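Local coordinates for protein 2-C-methyl-D-erythritol 2,4-cyclodiphosphate synthase (PDB 1IV2) that catalyses formation of 2-C-methyl-D-erythritol 2,4-cyclodiphosphate, with release of CMP, in isoprenoid precursor biosynthesis, at residues 95-100 / 128-133; 6-11 / 37-42; 23-28 / 101-106. The protein carries 3 engineered substitutions. All blocks are in the same frame, centred on the assembly; numbering follows the deposited sequence.

Overall arrangement
Interactions 1 and 2 are buried and reach the same mixed sheet; interaction 3 lies nearer the surface, its centre about 15 Å from the centre of the chain. Interaction 1 pairs two parallel strands by backbone bonds, interaction 2 joins a strand to the start of helix 39-51 through a shared magnesium ion, and interaction 3 rests on apolar and proline contacts between loops. L96 and L98 of interaction 1 pack on A40 of interaction 2, while L98, L100 and F131 meet L105 of interaction 3. Interactions 1 and 3 hold one CDP; interaction 2 binds the diphosphate of another, whose base is held by the third subunit.

Interaction 1 of 3, residues 95-100 / 128-133. With CDP (cytidine-5'-diphosphate), chain M.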
loop_
_atom_site.group_PDB
_atom_site.type_symbol
_atom_site.label_atom_id
_atom_site.label_comp_id
_atom_site.label_asym_id
_atom_site.label_seq_id
_atom_site.Cartn_x
_atom_site.Cartn_y
_atom_site.Cartn_z
ATOM N N SER A 95 5.252 -9.391 -3.268
ATOM C CA SER A 95 4.857 -9.390 -1.857
ATOM C C SER A 95 3.488 -8.747 -1.774
ATOM O O SER A 95 3.282 -7.625 -2.247
ATOM C CB SER A 95 5.921 -8.653 -1.029
ATOM O OG SER A 95 5.534 -8.489 0.335
ATOM N N LEU A 96 2.539 -9.480 -1.186
ATOM C CA LEU A 96 1.212 -8.891 -1.187
ATOM C C LEU A 96 0.477 -9.246 0.097
ATOM O O LEU A 96 0.859 -10.187 0.784
ATOM C CB LEU A 96 0.441 -9.351 -2.425
ATOM C CG LEU A 96 0.033 -10.821 -2.374
ATOM C CD1 LEU A 96 -1.155 -11.027 -3.311
ATOM C CD2 LEU A 96 1.215 -11.703 -2.719
ATOM N N VAL A 97 -0.571 -8.491 0.381
ATOM C CA VAL A 97 -1.358 -8.649 1.606
ATOM C C VAL A 97 -2.810 -8.871 1.226
ATOM O O VAL A 97 -3.324 -8.054 0.443
ATOM C CB VAL A 97 -1.237 -7.371 2.454
ATOM C CG1 VAL A 97 -2.091 -7.502 3.700
ATOM C CG2 VAL A 97 0.216 -7.081 2.852
ATOM N N LEU A 98 -3.481 -9.893 1.711
ATOM C CA LEU A 98 -4.913 -10.031 1.494
ATOM C C LEU A 98 -5.639 -9.744 2.814
ATOM O O LEU A 98 -5.235 -10.359 3.812
ATOM C CB LEU A 98 -5.367 -11.430 1.097
ATOM C CG LEU A 98 -4.587 -12.056 -0.055
ATOM C CD1 LEU A 98 -5.059 -13.482 -0.272
ATOM C CD2 LEU A 98 -4.758 -11.194 -1.290
ATOM N N THR A 99 -6.625 -8.875 2.703
ATOM C CA THR A 99 -7.425 -8.439 3.837
ATOM C C THR A 99 -8.861 -8.913 3.664
ATOM O O THR A 99 -9.575 -8.538 2.728
ATOM C CB THR A 99 -7.382 -6.900 4.001
ATOM O OG1 THR A 99 -6.030 -6.468 4.120
ATOM C CG2 THR A 99 -8.099 -6.472 5.280
ATOM N N LEU A 100 -9.292 -9.776 4.568
ATOM C CA LEU A 100 -10.667 -10.274 4.572
ATOM C C LEU A 100 -10.938 -10.896 5.944
ATOM O O LEU A 100 -10.051 -11.474 6.587
ATOM C CB LEU A 100 -10.902 -11.243 3.415
ATOM C CG LEU A 100 -10.373 -12.667 3.536
ATOM C CD1 LEU A 100 -10.846 -13.579 2.406
ATOM C CD2 LEU A 100 -8.854 -12.650 3.567
ATOM N N GLY A 128 5.863 -13.397 -1.144
ATOM C CA GLY A 128 5.589 -12.933 0.224
ATOM C C GLY A 128 4.087 -12.712 0.334
ATOM O O GLY A 128 3.571 -11.705 -0.156
ATOM N N LEU A 129 3.430 -13.662 0.981
ATOM C CA LEU A 129 1.976 -13.599 1.123
ATOM C C LEU A 129 1.593 -13.481 2.591
ATOM O O LEU A 129 1.984 -14.372 3.337
ATOM C CB LEU A 129 1.351 -14.866 0.527
ATOM C CG LEU A 129 -0.176 -14.955 0.633
ATOM C CD1 LEU A 129 -0.879 -13.792 -0.027
ATOM C CD2 LEU A 129 -0.603 -16.283 0.002
ATOM N N THR A 130 0.871 -12.422 2.964
ATOM C CA THR A 130 0.387 -12.318 4.330
ATOM C C THR A 130 -1.117 -12.045 4.340
ATOM O O THR A 130 -1.634 -11.546 3.342
ATOM C CB THR A 130 1.102 -11.215 5.132
ATOM O OG1 THR A 130 0.874 -9.933 4.551
ATOM C CG2 THR A 130 2.611 -11.450 5.126
ATOM N N PHE A 131 -1.749 -12.393 5.474
ATOM C CA PHE A 131 -3.200 -12.275 5.584
ATOM C C PHE A 131 -3.609 -11.358 6.750
ATOM O O PHE A 131 -3.008 -11.499 7.808
ATOM C CB PHE A 131 -3.861 -13.637 5.823
ATOM C CG PHE A 131 -3.409 -14.760 4.918
ATOM C CD1 PHE A 131 -3.388 -14.594 3.540
ATOM C CD2 PHE A 131 -3.006 -15.965 5.470
ATOM C CE1 PHE A 131 -2.991 -15.632 2.707
ATOM C CE2 PHE A 131 -2.615 -17.010 4.647
ATOM C CZ PHE A 131 -2.587 -16.839 3.262
ATOM N N LYS A 132 -4.603 -10.507 6.559
ATOM C CA LYS A 132 -5.100 -9.696 7.677
ATOM C C LYS A 132 -6.620 -9.824 7.733
ATOM O O LYS A 132 -7.206 -10.026 6.663
ATOM C CB LYS A 132 -4.830 -8.201 7.546
ATOM C CG LYS A 132 -3.409 -7.739 7.361
ATOM C CD LYS A 132 -2.496 -8.314 8.445
ATOM C CE LYS A 132 -3.130 -8.078 9.819
ATOM N NZ LYS A 132 -2.189 -8.464 10.901
ATOM N N THR A 133 -7.199 -9.649 8.918
ATOM C CA THR A 133 -8.636 -9.357 8.918
ATOM C C THR A 133 -8.799 -7.847 8.747
ATOM O O THR A 133 -7.786 -7.142 8.826
ATOM C CB THR A 133 -9.380 -9.788 10.201
ATOM O OG1 THR A 133 -9.078 -8.844 11.218
ATOM C CG2 THR A 133 -8.918 -11.132 10.736
HETATM O O3B CDP M . -4.771 -8.431 15.316
HETATM P PB CDP M . -3.765 -8.993 14.379
HETATM O O1B CDP M . -2.888 -7.796 14.140
HETATM O O2B CDP M . -2.989 -10.089 15.139
HETATM O O3A CDP M . -4.102 -9.648 13.052
HETATM P PA CDP M . -5.535 -10.063 12.518
HETATM O O1A CDP M . -6.109 -9.201 11.333
HETATM O O2A CDP M . -6.477 -10.352 13.567
HETATM O "O5'" CDP M . -5.083 -11.460 11.855
HETATM C "C5'" CDP M . -4.527 -12.454 12.670
HETATM C "C4'" CDP M . -4.013 -13.481 11.787
HETATM O "O4'" CDP M . -4.950 -14.305 11.063
HETATM C "C3'" CDP M . -2.975 -13.041 10.717
HETATM O "O3'" CDP M . -1.651 -12.603 11.109
HETATM C "C2'" CDP M . -3.142 -14.073 9.619
HETATM O "O2'" CDP M . -2.343 -15.059 10.226
HETATM C "C1'" CDP M . -4.290 -14.937 9.997
HETATM N N1 CDP M . -5.481 -14.633 9.038
HETATM C C2 CDP M . -6.020 -15.730 8.262
HETATM O O2 CDP M . -5.533 -16.872 8.356
HETATM N N3 CDP M . -7.051 -15.552 7.411
HETATM C C4 CDP M . -7.676 -14.275 7.243
HETATM N N4 CDP M . -8.707 -14.161 6.395
HETATM C C5 CDP M . -7.209 -13.127 7.978
HETATM C C6 CDP M . -6.140 -13.372 8.834
HETATM O O HOH W 1 2.867 -9.486 2.413
#
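With chi1 of K132 at -56°, CG stands anti to the carbonyl carbon, bringing the K132 chain obliquely across V97, with K132 CG 3.9 Å from V97 CG1; two further bends, at chi2 and chi3, turn the ammonium away from strand 95-99, so that K132 NZ donates to CDP O3A at 3.1 Å and weakly to O1B. K132 NZ also hydrogen-bonds to D8 OD1 of the second subunit. T130 OG1, held between its own backbone N and carbonyl carbon (chi1 62°), comes within 3.4 Å of V97 CG2, and a water lies within hydrogen-bonding distance of both T130 OG1 and L96 O.

On the other face of the sheet L129 CD1 fits against both L96 and L98, 3.9 Å from L96 CG. L98 CD1 approaches the F131 ring at its edge, 4.2 Å from F131 CE1. Five backbone bonds join the parallel segments, from L96 N to G128 O at one end to L100 N to K132 O at the other.

Toward the C-terminal ends of the segments, L100 O accepts from the cytosine N4 of CDP at 3.0 Å, and T133 N donates to CDP O1A at 2.7 Å, holding base and phosphate. The pair belongs to a beta-alpha-beta unit, strands 91-99 and 127-132 linked through helix 109-120, whose C-terminal side helps form the nucleotide pocket at a subunit interface.

Interaction 2 of 3, residues 6-11 / 37-42; sequences GEDSHR and GDAAMH. Engineered in segment 37-42: M41 (natural residue Leu). With MG (magnesium ion), chain G; CDP (cytidine-5'-diphosphate), chain I.
D8 and A39 bring their CA atoms to 5.3 Å, and H10 lies beside G37, as strand 6-11 runs past the first turn of helix 39-51. D8 and H10, alternate residues of the strand, point their side chains at the helix start, and H42 points back at them.

A magnesium ion joins the three. D8, with CG anti to the backbone N (chi1 -162°), presents its carboxylate as a two-oxygen ligand, D8 OD1 at 2.3 Å and D8 OD2 at 2.1 Å from the metal. H10 NE2 and H42 ND1 each bind it at 2.2 Å, and O1B of the CDP diphosphate comes closest, 1.9 Å from the ion. The H10 and H42 rings meet rim to rim with planes 68° apart, neither lying over the other, while the D8 carboxylate is turned 54° from the H42 ring. The short approaches among D8 OD2, H10 NE2 and H42 ND1 reflect the common metal.

Backbone and second-shell side chains surround these ligands. G37 CA lies over one face of the H10 ring, 3.7 Å from its centroid, in a CH-pi contact. D38 is the N-cap: D38 OD1 accepts from the backbone N of the engineered M41 at 3.0 Å, capping the first turn of the helix that carries H42, while D38 OD2 accepts from G22 N. H42 NE2 is hydrogen-bonded to S73, and D8 OD1 to K132 of the third subunit.

A carboxylate and two imidazoles thus anchor a divalent cation that grips the terminal phosphate of the nucleotide. Such coordination would draw charge from the phosphate oxygens, consistent with a metal that orients and polarises the diphosphate of the substrate.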
loop_
_atom_site.group_PDB
_atom_site.type_symbol
_atom_site.label_atom_id
_atom_site.label_comp_id
_atom_site.label_asym_id
_atom_site.label_seq_id
_atom_site.Cartn_x
_atom_site.Cartn_y
_atom_site.Cartn_z
ATOM N N GLY A 6 0.103 -2.458 -6.995
ATOM C CA GLY A 6 -1.270 -2.627 -7.476
ATOM C C GLY A 6 -2.208 -2.976 -6.323
ATOM O O GLY A 6 -1.761 -3.528 -5.314
ATOM N N GLU A 7 -3.484 -2.643 -6.516
ATOM C CA GLU A 7 -4.527 -2.907 -5.541
ATOM C C GLU A 7 -5.759 -3.517 -6.221
ATOM O O GLU A 7 -5.907 -3.389 -7.419
ATOM C CB GLU A 7 -5.038 -1.637 -4.855
ATOM C CG GLU A 7 -3.965 -0.842 -4.128
ATOM C CD GLU A 7 -4.610 0.243 -3.275
ATOM O OE1 GLU A 7 -5.701 0.010 -2.736
ATOM O OE2 GLU A 7 -3.945 1.290 -3.173
ATOM N N ASP A 8 -6.634 -4.124 -5.449
ATOM C CA ASP A 8 -7.918 -4.600 -5.940
ATOM C C ASP A 8 -8.806 -4.876 -4.734
ATOM O O ASP A 8 -8.313 -5.192 -3.655
ATOM C CB ASP A 8 -7.804 -5.889 -6.764
ATOM C CG ASP A 8 -9.042 -6.141 -7.622
ATOM O OD1 ASP A 8 -9.677 -5.168 -8.063
ATOM O OD2 ASP A 8 -9.543 -7.289 -7.623
ATOM N N SER A 9 -10.098 -4.764 -4.983
ATOM C CA SER A 9 -11.020 -5.177 -3.942
ATOM C C SER A 9 -12.305 -5.690 -4.597
ATOM O O SER A 9 -12.606 -5.273 -5.714
ATOM C CB SER A 9 -11.315 -4.029 -2.972
ATOM O OG SER A 9 -12.251 -3.152 -3.580
ATOM N N HIS A 10 -12.992 -6.581 -3.870
ATOM C CA HIS A 10 -14.292 -7.044 -4.355
ATOM C C HIS A 10 -15.223 -7.143 -3.156
ATOM O O HIS A 10 -14.775 -7.498 -2.063
ATOM C CB HIS A 10 -14.191 -8.380 -5.113
ATOM C CG HIS A 10 -13.624 -8.126 -6.487
ATOM N ND1 HIS A 10 -14.389 -7.584 -7.499
ATOM C CD2 HIS A 10 -12.380 -8.288 -7.013
ATOM C CE1 HIS A 10 -13.644 -7.446 -8.582
ATOM N NE2 HIS A 10 -12.421 -7.868 -8.319
ATOM N N ARG A 11 -16.484 -6.824 -3.400
ATOM C CA ARG A 11 -17.535 -7.122 -2.435
ATOM C C ARG A 11 -17.687 -8.640 -2.329
ATOM O O ARG A 11 -17.619 -9.366 -3.340
ATOM C CB ARG A 11 -18.829 -6.451 -2.880
ATOM C CG ARG A 11 -19.990 -6.476 -1.903
ATOM C CD ARG A 11 -21.137 -5.613 -2.398
ATOM N NE ARG A 11 -20.953 -4.182 -2.177
ATOM C CZ ARG A 11 -20.992 -3.595 -0.984
ATOM N NH1 ARG A 11 -21.200 -4.299 0.126
ATOM N NH2 ARG A 11 -20.819 -2.285 -0.864
ATOM N N GLY A 37 -13.391 -12.208 -9.536
ATOM C CA GLY A 37 -13.171 -11.442 -8.327
ATOM C C GLY A 37 -11.925 -11.843 -7.566
ATOM O O GLY A 37 -11.812 -11.532 -6.366
ATOM N N ASP A 38 -10.987 -12.515 -8.241
ATOM C CA ASP A 38 -9.741 -12.905 -7.585
ATOM C C ASP A 38 -8.866 -11.683 -7.273
ATOM O O ASP A 38 -8.029 -11.333 -8.110
ATOM C CB ASP A 38 -8.929 -13.892 -8.441
ATOM C CG ASP A 38 -7.828 -14.608 -7.688
ATOM O OD1 ASP A 38 -7.118 -13.973 -6.864
ATOM O OD2 ASP A 38 -7.602 -15.816 -7.902
ATOM N N ALA A 39 -9.068 -11.059 -6.110
ATOM C CA ALA A 39 -8.380 -9.834 -5.729
ATOM C C ALA A 39 -6.859 -9.978 -5.795
ATOM O O ALA A 39 -6.166 -9.022 -6.165
ATOM C CB ALA A 39 -8.826 -9.419 -4.317
ATOM N N ALA A 40 -6.371 -11.168 -5.405
ATOM C CA ALA A 40 -4.925 -11.441 -5.388
ATOM C C ALA A 40 -4.366 -11.330 -6.815
ATOM O O ALA A 40 -3.363 -10.675 -7.081
ATOM C CB ALA A 40 -4.582 -12.807 -4.827
ATOM N N MET A 41 -5.058 -12.013 -7.713
ATOM C CA MET A 41 -4.484 -11.981 -9.162
ATOM C C MET A 41 -4.639 -10.564 -9.605
ATOM O O MET A 41 -3.789 -10.182 -10.375
ATOM C CB MET A 41 -5.278 -12.818 -10.068
ATOM C CG MET A 41 -5.108 -14.293 -9.735
ATOM S SD MET A 41 -3.688 -15.022 -10.481
ATOM C CE MET A 41 -2.515 -15.447 -9.221
ATOM N N HIS A 42 -5.819 -9.949 -9.434
ATOM C CA HIS A 42 -5.970 -8.622 -10.046
ATOM C C HIS A 42 -4.879 -7.663 -9.589
ATOM O O HIS A 42 -4.254 -6.977 -10.394
ATOM C CB HIS A 42 -7.353 -8.055 -9.705
ATOM C CG HIS A 42 -8.425 -8.811 -10.443
ATOM N ND1 HIS A 42 -9.766 -8.519 -10.321
ATOM C CD2 HIS A 42 -8.328 -9.858 -11.305
ATOM C CE1 HIS A 42 -10.455 -9.354 -11.083
ATOM N NE2 HIS A 42 -9.617 -10.173 -11.691
HETATM MG MG MG G . -10.737 -6.872 -9.244
HETATM O O3B CDP I . -13.733 -5.185 -10.833
HETATM P PB CDP I . -12.383 -4.695 -11.284
HETATM O O1B CDP I . -11.463 -5.479 -10.406
HETATM O O2B CDP I . -12.278 -5.064 -12.778
HETATM O O3A CDP I . -12.053 -3.221 -11.189
HETATM P PA CDP I . -13.053 -2.006 -10.887
HETATM O O1A CDP I . -12.691 -1.214 -9.568
HETATM O O2A CDP I . -14.446 -2.148 -11.205
HETATM O "O5'" CDP I . -12.417 -1.099 -12.082
HETATM C "C5'" CDP I . -12.471 -1.560 -13.402
HETATM C "C4'" CDP I . -11.731 -0.568 -14.180
HETATM O "O4'" CDP I . -12.129 0.813 -14.287
HETATM C "C3'" CDP I . -10.197 -0.515 -13.919
HETATM O "O3'" CDP I . -9.413 -1.722 -14.060
HETATM C "C2'" CDP I . -9.773 0.876 -14.306
HETATM O "O2'" CDP I . -9.556 0.635 -15.672
HETATM C "C1'" CDP I . -11.018 1.564 -14.751
HETATM N N1 CDP I . -11.366 2.708 -13.761
HETATM C C2 CDP I . -11.377 4.070 -14.227
HETATM O O2 CDP I . -11.080 4.335 -15.416
HETATM N N3 CDP I . -11.679 5.099 -13.407
HETATM C C4 CDP I . -12.039 4.872 -12.038
HETATM N N4 CDP I . -12.369 5.896 -11.213
HETATM C C5 CDP I . -12.068 3.539 -11.503
HETATM C C6 CDP I . -11.736 2.521 -12.378
#

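Interaction 3 of 3, residues 23-28 / 101-106; sequences LLIPSP and DRPKLG. With CDP (cytidine-5'-diphosphate), chain M.
Apolar contacts lead here: I25 CG2 reaches both P103 and L105, 4.4 Å from P103 CG and 4.3 Å from L105 CD2, and P28 CD lies 4.5 Å from P103 CB. The P103 ring lies against I25, S27 and P28, as the two backbones run in nearly opposite directions. A cis peptide bond before P103 bends the 101-106 loop at this point.

Among contacts of polar side chains with carbon, S27 OG approaches the same proline, 3.4 Å from P103 CD. The hydroxyl stands anti to the S27 backbone N (chi1 169°), and it is hydrogen-bonded to V29 O. R102, extended from CG to NE, passes P28 and brings R102 NH1 within 4.0 Å of P28 CG; R102 NH2 makes a salt bridge to E14 OE1.

Hydrogen bonds belong to the other side of the loop, where the backbone reads the cytosine of CDP. L105 N donates to CDP N3 at 2.8 Å in a nearly straight bond (168°), and G106 N donates to CDP O2 at 2.9 Å. CDP N4 in turn donates to P103 O at 3.0 Å. Donors at N3 and O2 beside an acceptor at N4 match the cytosine edge. The proline-bearing 101-106 loop, backed by 23-28, forms much of the base-recognition wall of the cytidine pocket of IspF, which L100 O helps complete.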
loop_
_atom_site.group_PDB
_atom_site.type_symbol
_atom_site.label_atom_id
_atom_site.label_comp_id
_atom_site.label_asym_id
_atom_site.label_seq_id
_atom_site.Cartn_x
_atom_site.Cartn_y
_atom_site.Cartn_z
ATOM N N LEU A 23 -6.862 -20.092 -7.010
ATOM C CA LEU A 23 -7.521 -21.247 -6.449
ATOM C C LEU A 23 -8.963 -21.020 -5.989
ATOM O O LEU A 23 -9.369 -19.927 -5.591
ATOM C CB LEU A 23 -6.744 -21.734 -5.215
ATOM C CG LEU A 23 -5.274 -22.095 -5.379
ATOM C CD1 LEU A 23 -4.757 -22.658 -4.045
ATOM C CD2 LEU A 23 -5.019 -23.103 -6.492
ATOM N N LEU A 24 -9.760 -22.082 -5.987
ATOM C CA LEU A 24 -11.064 -22.095 -5.354
ATOM C C LEU A 24 -10.858 -22.315 -3.855
ATOM O O LEU A 24 -10.316 -23.357 -3.511
ATOM C CB LEU A 24 -11.937 -23.217 -5.918
ATOM C CG LEU A 24 -13.438 -22.976 -5.978
ATOM C CD1 LEU A 24 -14.179 -24.287 -6.237
ATOM C CD2 LEU A 24 -14.022 -22.325 -4.742
ATOM N N ILE A 25 -11.291 -21.373 -3.027
ATOM C CA ILE A 25 -11.212 -21.555 -1.586
ATOM C C ILE A 25 -12.589 -21.747 -0.941
ATOM O O ILE A 25 -13.430 -20.837 -0.992
ATOM C CB ILE A 25 -10.534 -20.368 -0.866
ATOM C CG1 ILE A 25 -9.208 -19.938 -1.496
ATOM C CG2 ILE A 25 -10.369 -20.707 0.613
ATOM C CD1 ILE A 25 -8.094 -20.957 -1.326
ATOM N N PRO A 26 -12.820 -22.904 -0.327
ATOM C CA PRO A 26 -14.123 -23.183 0.295
ATOM C C PRO A 26 -14.390 -22.084 1.319
ATOM O O PRO A 26 -13.492 -21.795 2.106
ATOM C CB PRO A 26 -13.969 -24.520 1.001
ATOM C CG PRO A 26 -12.504 -24.791 1.016
ATOM C CD PRO A 26 -11.905 -24.038 -0.138
ATOM N N SER A 27 -15.586 -21.528 1.218
ATOM C CA SER A 27 -15.912 -20.313 1.944
ATOM C C SER A 27 -17.413 -20.129 2.014
ATOM O O SER A 27 -18.118 -20.520 1.081
ATOM C CB SER A 27 -15.236 -19.151 1.196
ATOM O OG SER A 27 -15.718 -17.913 1.692
ATOM N N PRO A 28 -17.927 -19.531 3.078
ATOM C CA PRO A 28 -19.328 -19.109 3.108
ATOM C C PRO A 28 -19.617 -17.934 2.175
ATOM O O PRO A 28 -20.787 -17.728 1.862
ATOM C CB PRO A 28 -19.489 -18.624 4.551
ATOM C CG PRO A 28 -18.108 -18.178 4.946
ATOM C CD PRO A 28 -17.213 -19.227 4.337
ATOM N N ASP A 101 -12.174 -10.758 6.416
ATOM C CA ASP A 101 -12.483 -11.253 7.752
ATOM C C ASP A 101 -12.609 -12.773 7.747
ATOM O O ASP A 101 -12.140 -13.425 8.676
ATOM C CB ASP A 101 -13.771 -10.667 8.302
ATOM C CG ASP A 101 -13.826 -9.159 8.406
ATOM O OD1 ASP A 101 -12.835 -8.468 8.127
ATOM O OD2 ASP A 101 -14.907 -8.625 8.774
ATOM N N ARG A 102 -13.241 -13.302 6.708
ATOM C CA ARG A 102 -13.462 -14.742 6.636
ATOM C C ARG A 102 -13.468 -15.131 5.161
ATOM O O ARG A 102 -13.789 -14.244 4.359
ATOM C CB ARG A 102 -14.772 -15.140 7.309
ATOM C CG ARG A 102 -15.996 -14.585 6.601
ATOM C CD ARG A 102 -17.194 -14.469 7.542
ATOM N NE ARG A 102 -18.271 -13.718 6.891
ATOM C CZ ARG A 102 -19.515 -14.141 6.717
ATOM N NH1 ARG A 102 -19.910 -15.335 7.146
ATOM N NH2 ARG A 102 -20.378 -13.345 6.106
ATOM N N PRO A 103 -13.107 -16.346 4.813
ATOM C CA PRO A 103 -12.699 -17.383 5.753
ATOM C C PRO A 103 -11.245 -17.177 6.155
ATOM O O PRO A 103 -10.539 -16.354 5.576
ATOM C CB PRO A 103 -12.808 -18.662 4.919
ATOM C CG PRO A 103 -12.419 -18.188 3.542
ATOM C CD PRO A 103 -13.024 -16.821 3.402
ATOM N N LYS A 104 -10.815 -17.965 7.125
ATOM C CA LYS A 104 -9.407 -18.010 7.472
ATOM C C LYS A 104 -8.589 -18.535 6.299
ATOM O O LYS A 104 -8.910 -19.600 5.777
ATOM C CB LYS A 104 -9.167 -18.932 8.664
ATOM C CG LYS A 104 -10.117 -18.668 9.827
ATOM C CD LYS A 104 -9.471 -17.804 10.899
ATOM C CE LYS A 104 -10.461 -16.724 11.326
ATOM N NZ LYS A 104 -11.266 -16.257 10.153
ATOM N N LEU A 105 -7.526 -17.838 5.917
ATOM C CA LEU A 105 -6.719 -18.403 4.836
ATOM C C LEU A 105 -5.557 -19.222 5.355
ATOM O O LEU A 105 -4.939 -19.944 4.574
ATOM C CB LEU A 105 -6.268 -17.245 3.933
ATOM C CG LEU A 105 -7.397 -16.490 3.222
ATOM C CD1 LEU A 105 -6.761 -15.478 2.279
ATOM C CD2 LEU A 105 -8.349 -17.405 2.447
ATOM N N GLY A 106 -5.208 -19.151 6.641
ATOM C CA GLY A 106 -4.137 -19.965 7.188
ATOM C C GLY A 106 -4.062 -21.415 6.779
ATOM O O GLY A 106 -2.973 -21.895 6.401
HETATM O O3B CDP M . -4.771 -8.431 15.316
HETATM P PB CDP M . -3.765 -8.993 14.379
HETATM O O1B CDP M . -2.888 -7.796 14.140
HETATM O O2B CDP M . -2.989 -10.089 15.139
HETATM O O3A CDP M . -4.102 -9.648 13.052
HETATM P PA CDP M . -5.535 -10.063 12.518
HETATM O O1A CDP M . -6.109 -9.201 11.333
HETATM O O2A CDP M . -6.477 -10.352 13.567
HETATM O "O5'" CDP M . -5.083 -11.460 11.855
HETATM C "C5'" CDP M . -4.527 -12.454 12.670
HETATM C "C4'" CDP M . -4.013 -13.481 11.787
HETATM O "O4'" CDP M . -4.950 -14.305 11.063
HETATM C "C3'" CDP M . -2.975 -13.041 10.717
HETATM O "O3'" CDP M . -1.651 -12.603 11.109
HETATM C "C2'" CDP M . -3.142 -14.073 9.619
HETATM O "O2'" CDP M . -2.343 -15.059 10.226
HETATM C "C1'" CDP M . -4.290 -14.937 9.997
HETATM N N1 CDP M . -5.481 -14.633 9.038
HETATM C C2 CDP M . -6.020 -15.730 8.262
HETATM O O2 CDP M . -5.533 -16.872 8.356
HETATM N N3 CDP M . -7.051 -15.552 7.411
HETATM C C4 CDP M . -7.676 -14.275 7.243
HETATM N N4 CDP M . -8.707 -14.161 6.395
HETATM C C5 CDP M . -7.209 -13.127 7.978
HETATM C C6 CDP M . -6.140 -13.372 8.834
#